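Local coordinates for protein with a SET domain within carboxy region (Cryptosporidium parvum, PDB 4LDG) that probably acts as a histone H4 methyltransferase through its SET domain, carried by this carboxy-terminal piece of a longer protein, at residues Tyr167-Leu181 and Met194-Ala208. Residues are numbered along the deposited sequence; the frame is centred on the assembly and turned at random.
Sequences YKGNLITQLNEAKEL and MYYFKANDKNYCIDA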
loop_
_atom_site.group_PDB
_atom_site.type_symbol
_atom_site.label_atom_id
_atom_site.label_comp_id
_atom_site.label_asym_id
_atom_site.label_seq_id
_atom_site.Cartn_x
_atom_site.Cartn_y
_atom_site.Cartn_z
ATOM N N TYR A 167 -4.178 1.244 1.477
ATOM C CA TYR A 167 -4.886 0.828 2.674
ATOM C C TYR A 167 -6.300 0.442 2.252
ATOM O O TYR A 167 -7.179 1.286 2.143
ATOM C CB TYR A 167 -4.906 1.938 3.716
ATOM C CG TYR A 167 -5.260 1.452 5.106
ATOM C CD1 TYR A 167 -4.259 1.080 5.990
ATOM C CD2 TYR A 167 -6.576 1.342 5.528
ATOM C CE1 TYR A 167 -4.551 0.625 7.261
ATOM C CE2 TYR A 167 -6.881 0.880 6.806
ATOM C CZ TYR A 167 -5.854 0.525 7.666
ATOM O OH TYR A 167 -6.093 0.092 8.934
ATOM N N LYS A 168 -6.497 -0.833 1.973
ATOM C CA LYS A 168 -7.782 -1.355 1.514
ATOM C C LYS A 168 -8.723 -1.780 2.619
ATOM O O LYS A 168 -8.292 -2.263 3.657
ATOM C CB LYS A 168 -7.533 -2.565 0.629
ATOM C CG LYS A 168 -6.891 -2.203 -0.695
ATOM C CD LYS A 168 -6.439 -3.426 -1.451
ATOM C CE LYS A 168 -6.270 -3.055 -2.899
ATOM N NZ LYS A 168 -5.371 -4.018 -3.591
ATOM N N GLY A 169 -10.020 -1.664 2.369
ATOM C CA GLY A 169 -11.019 -2.091 3.357
ATOM C C GLY A 169 -12.357 -1.690 2.815
ATOM O O GLY A 169 -12.418 -1.329 1.664
ATOM N N ASN A 170 -13.411 -1.739 3.636
ATOM C CA ASN A 170 -14.707 -1.161 3.281
ATOM C C ASN A 170 -14.741 0.305 3.668
ATOM O O ASN A 170 -14.523 0.666 4.833
ATOM C CB ASN A 170 -15.865 -1.872 4.002
ATOM C CG ASN A 170 -15.894 -3.363 3.737
ATOM O OD1 ASN A 170 -15.671 -3.811 2.609
ATOM N ND2 ASN A 170 -16.175 -4.147 4.780
ATOM N N LEU A 171 -15.061 1.145 2.701
ATOM C CA LEU A 171 -15.072 2.568 2.896
ATOM C C LEU A 171 -16.397 2.920 3.509
ATOM O O LEU A 171 -17.429 2.505 3.009
ATOM C CB LEU A 171 -14.902 3.295 1.566
ATOM C CG LEU A 171 -14.974 4.822 1.678
ATOM C CD1 LEU A 171 -13.750 5.379 2.395
ATOM C CD2 LEU A 171 -15.146 5.473 0.307
ATOM N N ILE A 172 -16.385 3.688 4.592
ATOM C CA ILE A 172 -17.623 4.046 5.247
ATOM C C ILE A 172 -17.747 5.539 5.212
ATOM O O ILE A 172 -16.837 6.248 5.623
ATOM C CB ILE A 172 -17.683 3.510 6.684
ATOM C CG1 ILE A 172 -17.863 1.986 6.641
ATOM C CG2 ILE A 172 -18.818 4.167 7.467
ATOM C CD1 ILE A 172 -17.355 1.298 7.885
ATOM N N THR A 173 -18.884 6.005 4.718
ATOM C CA THR A 173 -19.096 7.424 4.481
ATOM C C THR A 173 -20.000 8.048 5.547
ATOM O O THR A 173 -19.947 9.254 5.745
ATOM C CB THR A 173 -19.628 7.666 3.038
ATOM O OG1 THR A 173 -20.791 6.875 2.792
ATOM C CG2 THR A 173 -18.578 7.247 2.003
ATOM N N GLN A 174 -20.819 7.229 6.220
ATOM C CA GLN A 174 -21.651 7.675 7.347
ATOM C C GLN A 174 -20.938 7.305 8.660
ATOM O O GLN A 174 -20.798 6.123 8.990
ATOM C CB GLN A 174 -23.048 7.028 7.275
ATOM C CG GLN A 174 -24.013 7.685 6.272
ATOM N N LEU A 175 -20.467 8.311 9.396
ATOM C CA LEU A 175 -19.660 8.070 10.601
ATOM C C LEU A 175 -20.422 7.437 11.773
ATOM O O LEU A 175 -19.799 6.795 12.624
ATOM C CB LEU A 175 -18.971 9.346 11.081
ATOM C CG LEU A 175 -17.670 9.802 10.401
ATOM C CD1 LEU A 175 -16.999 10.874 11.260
ATOM C CD2 LEU A 175 -16.708 8.649 10.128
ATOM N N ASN A 176 -21.741 7.606 11.840
ATOM C CA ASN A 176 -22.507 6.856 12.838
ATOM C C ASN A 176 -22.460 5.325 12.605
ATOM O O ASN A 176 -22.495 4.559 13.578
ATOM C CB ASN A 176 -23.949 7.380 12.991
ATOM C CG ASN A 176 -24.715 7.453 11.666
ATOM O OD1 ASN A 176 -24.229 8.020 10.671
ATOM N ND2 ASN A 176 -25.942 6.915 11.659
ATOM N N GLU A 177 -22.353 4.877 11.342
ATOM C CA GLU A 177 -22.127 3.444 11.038
ATOM C C GLU A 177 -20.775 2.965 11.559
ATOM O O GLU A 177 -20.677 1.858 12.097
ATOM C CB GLU A 177 -22.164 3.137 9.543
ATOM C CG GLU A 177 -23.536 3.195 8.895
ATOM C CD GLU A 177 -23.485 2.971 7.377
ATOM O OE1 GLU A 177 -22.388 2.631 6.826
ATOM O OE2 GLU A 177 -24.558 3.132 6.732
ATOM N N ALA A 178 -19.749 3.801 11.400
ATOM C CA ALA A 178 -18.392 3.464 11.824
ATOM C C ALA A 178 -18.273 3.325 13.342
ATOM O O ALA A 178 -17.714 2.356 13.849
ATOM C CB ALA A 178 -17.412 4.499 11.314
ATOM N N LYS A 179 -18.804 4.297 14.067
ATOM C CA LYS A 179 -18.776 4.224 15.512
ATOM C C LYS A 179 -19.546 2.994 16.028
ATOM O O LYS A 179 -19.059 2.314 16.953
ATOM C CB LYS A 179 -19.260 5.533 16.140
ATOM C CG LYS A 179 -18.122 6.503 16.472
ATOM C CD LYS A 179 -17.574 7.225 15.255
ATOM C CE LYS A 179 -16.691 8.402 15.658
ATOM N NZ LYS A 179 -15.386 7.997 16.256
ATOM N N GLU A 180 -20.697 2.676 15.431
ATOM C CA GLU A 180 -21.448 1.480 15.834
ATOM C C GLU A 180 -20.628 0.220 15.555
ATOM O O GLU A 180 -20.576 -0.694 16.393
ATOM C CB GLU A 180 -22.813 1.377 15.143
ATOM C CG GLU A 180 -23.869 2.342 15.679
ATOM C CD GLU A 180 -25.162 2.340 14.857
ATOM O OE1 GLU A 180 -25.451 3.350 14.161
ATOM O OE2 GLU A 180 -25.890 1.318 14.898
ATOM N N LEU A 181 -19.984 0.173 14.396
ATOM C CA LEU A 181 -19.069 -0.938 14.079
ATOM C C LEU A 181 -17.958 -1.064 15.095
ATOM O O LEU A 181 -17.584 -2.155 15.496
ATOM C CB LEU A 181 -18.444 -0.781 12.685
ATOM C CG LEU A 181 -19.176 -1.454 11.517
ATOM C CD1 LEU A 181 -18.567 -1.005 10.203
ATOM C CD2 LEU A 181 -19.138 -2.974 11.628
ATOM N N MET A 194 -9.467 -0.080 11.825
ATOM C CA MET A 194 -10.241 0.975 11.208
ATOM C C MET A 194 -9.384 2.206 11.124
ATOM O O MET A 194 -8.596 2.504 12.035
ATOM C CB MET A 194 -11.516 1.273 11.996
ATOM C CG MET A 194 -12.463 0.096 12.092
ATOM S SD MET A 194 -14.032 0.418 12.944
ATOM C CE MET A 194 -14.857 1.552 11.855
ATOM N N TYR A 195 -9.542 2.926 10.024
ATOM C CA TYR A 195 -8.759 4.116 9.791
ATOM C C TYR A 195 -9.687 5.283 9.449
ATOM O O TYR A 195 -10.201 5.389 8.317
ATOM C CB TYR A 195 -7.750 3.857 8.678
ATOM C CG TYR A 195 -6.704 4.907 8.598
ATOM C CD1 TYR A 195 -5.434 4.660 9.054
ATOM C CD2 TYR A 195 -6.989 6.171 8.124
ATOM C CE1 TYR A 195 -4.467 5.643 9.013
ATOM C CE2 TYR A 195 -6.028 7.154 8.076
ATOM C CZ TYR A 195 -4.774 6.897 8.536
ATOM O OH TYR A 195 -3.787 7.860 8.502
ATOM N N TYR A 196 -9.880 6.151 10.435
ATOM C CA TYR A 196 -10.583 7.442 10.260
ATOM C C TYR A 196 -9.621 8.473 9.686
ATOM O O TYR A 196 -8.508 8.605 10.190
ATOM C CB TYR A 196 -11.123 7.996 11.595
ATOM C CG TYR A 196 -12.232 7.157 12.239
ATOM C CD1 TYR A 196 -13.566 7.275 11.826
ATOM C CD2 TYR A 196 -11.953 6.238 13.235
ATOM C CE1 TYR A 196 -14.575 6.504 12.389
ATOM C CE2 TYR A 196 -12.971 5.479 13.817
ATOM C CZ TYR A 196 -14.281 5.618 13.386
ATOM O OH TYR A 196 -15.299 4.864 13.959
ATOM N N PHE A 197 -10.091 9.213 8.677
ATOM C CA PHE A 197 -9.369 10.314 8.038
ATOM C C PHE A 197 -10.331 11.325 7.407
ATOM O O PHE A 197 -11.532 11.057 7.212
ATOM C CB PHE A 197 -8.391 9.817 6.944
ATOM C CG PHE A 197 -9.056 9.115 5.782
ATOM C CD1 PHE A 197 -9.210 9.751 4.553
ATOM C CD2 PHE A 197 -9.504 7.811 5.906
ATOM C CE1 PHE A 197 -9.799 9.103 3.486
ATOM C CE2 PHE A 197 -10.124 7.159 4.858
ATOM C CZ PHE A 197 -10.264 7.807 3.637
ATOM N N LYS A 198 -9.788 12.497 7.108
ATOM C CA LYS A 198 -10.503 13.545 6.395
ATOM C C LYS A 198 -9.858 13.738 5.019
ATOM O O LYS A 198 -8.632 13.864 4.915
ATOM C CB LYS A 198 -10.434 14.844 7.195
ATOM C CG LYS A 198 -11.362 15.947 6.688
ATOM C CD LYS A 198 -11.157 17.253 7.471
ATOM C CE LYS A 198 -12.466 18.005 7.723
ATOM N NZ LYS A 198 -13.285 17.401 8.827
ATOM N N ALA A 199 -10.676 13.737 3.969
ATOM C CA ALA A 199 -10.220 14.096 2.611
ATOM C C ALA A 199 -11.330 14.823 1.850
ATOM O O ALA A 199 -12.500 14.460 1.975
ATOM C CB ALA A 199 -9.809 12.849 1.832
ATOM N N ASN A 200 -10.960 15.812 1.031
ATOM C CA ASN A 200 -11.935 16.521 0.192
ATOM C C ASN A 200 -13.015 17.154 1.073
ATOM O O ASN A 200 -14.188 17.154 0.714
ATOM C CB ASN A 200 -12.575 15.553 -0.831
ATOM C CG ASN A 200 -12.856 16.209 -2.189
ATOM O OD1 ASN A 200 -11.969 16.819 -2.789
ATOM N ND2 ASN A 200 -14.078 16.049 -2.692
ATOM N N ASP A 201 -12.598 17.642 2.245
ATOM C CA ASP A 201 -13.483 18.269 3.249
ATOM C C ASP A 201 -14.581 17.345 3.811
ATOM O O ASP A 201 -15.592 17.825 4.350
ATOM C CB ASP A 201 -14.092 19.585 2.698
ATOM N N LYS A 202 -14.366 16.034 3.711
ATOM C CA LYS A 202 -15.320 15.040 4.221
ATOM C C LYS A 202 -14.624 14.014 5.137
ATOM O O LYS A 202 -13.450 13.718 4.960
ATOM C CB LYS A 202 -16.000 14.347 3.038
ATOM C CG LYS A 202 -17.111 13.373 3.389
ATOM C CD LYS A 202 -17.842 12.891 2.135
ATOM C CE LYS A 202 -19.158 12.180 2.461
ATOM N NZ LYS A 202 -19.043 11.111 3.505
ATOM N N ASN A 203 -15.350 13.501 6.126
ATOM C CA ASN A 203 -14.824 12.503 7.038
ATOM C C ASN A 203 -15.143 11.117 6.551
ATOM O O ASN A 203 -16.271 10.833 6.166
ATOM C CB ASN A 203 -15.414 12.673 8.435
ATOM C CG ASN A 203 -15.005 13.981 9.083
ATOM O OD1 ASN A 203 -13.852 14.421 8.977
ATOM N ND2 ASN A 203 -15.951 14.619 9.741
ATOM N N TYR A 204 -14.136 10.250 6.554
ATOM C CA TYR A 204 -14.313 8.882 6.103
ATOM C C TYR A 204 -13.733 7.921 7.131
ATOM O O TYR A 204 -12.995 8.314 8.046
ATOM C CB TYR A 204 -13.612 8.652 4.762
ATOM C CG TYR A 204 -14.130 9.447 3.550
ATOM C CD1 TYR A 204 -15.093 8.922 2.708
ATOM C CD2 TYR A 204 -13.600 10.682 3.226
ATOM C CE1 TYR A 204 -15.544 9.618 1.583
ATOM C CE2 TYR A 204 -14.034 11.387 2.111
ATOM C CZ TYR A 204 -15.008 10.856 1.288
ATOM O OH TYR A 204 -15.435 11.568 0.175
ATOM N N CYS A 205 -14.092 6.659 6.982
ATOM C CA CYS A 205 -13.443 5.617 7.717
ATOM C C CYS A 205 -13.243 4.420 6.794
ATOM O O CYS A 205 -14.161 4.039 6.081
ATOM C CB CYS A 205 -14.273 5.214 8.930
ATOM S SG CYS A 205 -13.439 3.946 9.921
ATOM N N ILE A 206 -12.042 3.843 6.796
ATOM C CA ILE A 206 -11.830 2.585 6.119
ATOM C C ILE A 206 -11.750 1.490 7.153
ATOM O O ILE A 206 -10.839 1.480 7.996
ATOM C CB ILE A 206 -10.586 2.587 5.235
ATOM C CG1 ILE A 206 -10.822 3.481 4.008
ATOM C CG2 ILE A 206 -10.300 1.182 4.726
ATOM C CD1 ILE A 206 -9.553 4.010 3.369
ATOM N N ASP A 207 -12.722 0.576 7.090
ATOM C CA ASP A 207 -12.767 -0.580 7.968
ATOM C C ASP A 207 -12.132 -1.783 7.284
ATOM O O ASP A 207 -12.751 -2.389 6.434
ATOM C CB ASP A 207 -14.214 -0.929 8.364
ATOM C CG ASP A 207 -14.272 -2.065 9.361
ATOM O OD1 ASP A 207 -13.183 -2.470 9.807
ATOM O OD2 ASP A 207 -15.382 -2.574 9.687
ATOM N N ALA A 208 -10.914 -2.143 7.700
ATOM C CA ALA A 208 -10.223 -3.345 7.196
ATOM C C ALA A 208 -10.235 -4.526 8.202
ATOM O O ALA A 208 -9.397 -5.431 8.124
ATOM C CB ALA A 208 -8.787 -2.978 6.820
HETATM O O HOH W 1 -6.073 1.945 11.169
HETATM O O HOH W 2 -17.092 -2.737 7.498
#
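Met194 reaches helix 175-181 with its terminal methyl: the chain bends at chi3 (67°), which carries CE to 3.9 Å from Ala178 CB, while the Met194 carbonyl shares a water with Tyr167 OH. Tyr195 turns the other way and presents its ring edge to a face of the Tyr167 ring, with the planes at 54°. The Tyr196 ring packs against the helix, its CE1 3.6 Å from Ala178 CB; Leu175 CD2 meets its edge in plane and Cys205 SG covers one face. The hydroxyl of Tyr196 hydrogen-bonds Glu182, farther along the same helix. Beyond the type I' turn from Ala199 to Lys202, Asn203 CB packs 3.7 Å from Leu175 CD1. Tyr204 receives Thr173 CG2 at its ring edge, and Leu171 CD1 fits between Tyr204 CD1 and Ile206 CG1, 3.8 Å from each. Backbone pairing is antiparallel here: Cys205 and Ile172 exchange two hydrogen bonds, as do Asp207 and Asn170. Asp207 OD2 takes a hydrogen bond from a water (2.8 Å) that also accepts one from Asn170 ND2; Tyr185 is a further partner of this oxygen. Helix 175-181 runs at 35° to strand 202-207 over the face carrying Ile172, Cys205 and Asp207. The hairpin 194-207 is thus extended by strand 170-172 into a three-stranded antiparallel sheet of the SET domain, with helix 175-187 linking edge strand to hairpin.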